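Local coordinates for similar to hydroxylamine oxidoreductase (Kuenenia stuttgartiensis, PDB 6H5L) that forms, with a second type of protein chain, a 60-haem reductase complex of an anammox bacterium, in which c-type haems give an extended electron transfer pathway, at the interface of chains A and B. Numbering follows the deposited sequence. Chains: chain A/B, Similar to hydroxylamine oxidoreductase.

The interface of chains A and B. Residues chain A 234-236, 238; chain B 481, 485-486.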
loop_
_atom_site.group_PDB
_atom_site.type_symbol
_atom_site.label_atom_id
_atom_site.label_comp_id
_atom_site.label_asym_id
_atom_site.label_seq_id
_atom_site.Cartn_x
_atom_site.Cartn_y
_atom_site.Cartn_z
ATOM N N MET A 234 30.293 -10.808 31.426
ATOM C CA MET A 234 30.786 -11.970 30.706
ATOM C C MET A 234 32.093 -12.406 31.346
ATOM O O MET A 234 32.678 -11.688 32.160
ATOM C CB MET A 234 30.984 -11.664 29.218
ATOM C CG MET A 234 31.880 -10.460 28.958
ATOM S SD MET A 234 32.264 -10.208 27.216
ATOM C CE MET A 234 33.276 -11.647 26.879
ATOM N N GLY A 235 32.549 -13.597 30.978
ATOM C CA GLY A 235 33.877 -14.027 31.338
ATOM C C GLY A 235 33.952 -15.076 32.427
ATOM O O GLY A 235 32.945 -15.636 32.874
ATOM N N PRO A 236 35.175 -15.344 32.890
ATOM C CA PRO A 236 35.397 -16.523 33.740
ATOM C C PRO A 236 34.865 -16.387 35.157
ATOM O O PRO A 236 34.582 -17.412 35.789
ATOM C CB PRO A 236 36.924 -16.679 33.727
ATOM C CG PRO A 236 37.403 -15.843 32.569
ATOM C CD PRO A 236 36.438 -14.713 32.479
ATOM N N HIS A 238 32.139 -14.364 35.942
ATOM C CA HIS A 238 30.702 -14.138 35.846
ATOM C C HIS A 238 30.252 -14.293 34.398
ATOM O O HIS A 238 30.071 -13.294 33.692
ATOM C CB HIS A 238 30.321 -12.757 36.389
ATOM C CG HIS A 238 31.335 -11.692 36.110
ATOM N ND1 HIS A 238 31.580 -11.208 34.843
ATOM C CD2 HIS A 238 32.161 -11.009 36.939
ATOM C CE1 HIS A 238 32.516 -10.277 34.903
ATOM N NE2 HIS A 238 32.886 -10.139 36.163
ATOM N N ASP B 481 36.384 -7.060 29.408
ATOM C CA ASP B 481 36.535 -8.413 29.935
ATOM C C ASP B 481 37.675 -9.149 29.241
ATOM O O ASP B 481 38.480 -9.823 29.895
ATOM C CB ASP B 481 35.225 -9.187 29.789
ATOM C CG ASP B 481 35.259 -10.523 30.508
ATOM O OD1 ASP B 481 35.349 -10.533 31.754
ATOM O OD2 ASP B 481 35.194 -11.565 29.824
ATOM N N TRP B 485 40.363 -10.253 31.905
ATOM C CA TRP B 485 40.164 -11.647 32.290
ATOM C C TRP B 485 40.657 -12.644 31.250
ATOM O O TRP B 485 40.953 -13.789 31.608
ATOM C CB TRP B 485 38.687 -11.906 32.600
ATOM C CG TRP B 485 38.304 -11.463 33.978
ATOM C CD1 TRP B 485 37.372 -10.523 34.312
ATOM C CD2 TRP B 485 38.862 -11.930 35.211
ATOM N NE1 TRP B 485 37.308 -10.384 35.678
ATOM C CE2 TRP B 485 38.215 -11.236 36.253
ATOM C CE3 TRP B 485 39.844 -12.871 35.538
ATOM C CZ2 TRP B 485 38.518 -11.455 37.596
ATOM C CZ3 TRP B 485 40.144 -13.085 36.869
ATOM C CH2 TRP B 485 39.483 -12.381 37.882
ATOM N N TRP B 486 40.741 -12.253 29.983
ATOM C CA TRP B 486 41.424 -13.072 28.991
ATOM C C TRP B 486 42.881 -12.664 28.825
ATOM O O TRP B 486 43.651 -13.397 28.195
ATOM C CB TRP B 486 40.726 -12.987 27.624
ATOM C CG TRP B 486 39.243 -13.291 27.609
ATOM C CD1 TRP B 486 38.387 -13.312 28.675
ATOM C CD2 TRP B 486 38.450 -13.610 26.458
ATOM N NE1 TRP B 486 37.116 -13.620 28.258
ATOM C CE2 TRP B 486 37.128 -13.810 26.901
ATOM C CE3 TRP B 486 38.731 -13.746 25.094
ATOM C CZ2 TRP B 486 36.089 -14.139 26.030
ATOM C CZ3 TRP B 486 37.699 -14.074 24.232
ATOM C CH2 TRP B 486 36.394 -14.266 24.703
#
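Loop residues 234-238 of chain A meet the first turns of helix 480-513 of chain B. The loop starts directly after a haem-binding CXXCH motif. The two chains are copies of one protein, and the patch is a small part of an interface that is not an exact two-fold. Six such copies and six other chains make up the deposited assembly.

A:Met234 lies across B:Asp481 and extends to B:Trp486. Its CG lies 3.7 Å from CB of B:Asp481. The chain is extended at chi2 and bends at chi3 (-67°). This bend brings the methyl CE towards the indole, 3.9 Å from CZ2 of B:Trp486. CE sits beyond the CZ2 corner of the indole and raised from its plane, and not over its face. The same methyl is near the carboxylate, with OD2 of B:Asp481 at 3.5 Å. An alanine in place of A:Met234 would probably leave a gap beside B:Asp481 CB and strip the indole rim of its methyl neighbour.

B:Asp481 reaches towards the loop backbone with CG anti to its own N (chi1 -171°). Its OD1 is modelled 2.9 Å from the backbone O of A:Met234. Neither oxygen offers a donor unless the carboxylate carries a proton, which is not seen. With no proton between them the two oxygens would clash, and at 2.6 Å resolution the pair is doubtful. Within chain B, NE1 of B:Trp486 makes a weak, bent hydrogen bond to OD2 of B:Asp481. It may help steady the carboxylate. CA of A:Gly235 passes beside the same carboxylate, with no side chain between them.

A:Pro236 makes a further apolar contact. Its ring meets the stem of B:Trp485 and not the face of the indole. The ring methylene CD of A:Pro236 lies 3.6 Å from CB of B:Trp485 and 4.0 Å from its CG.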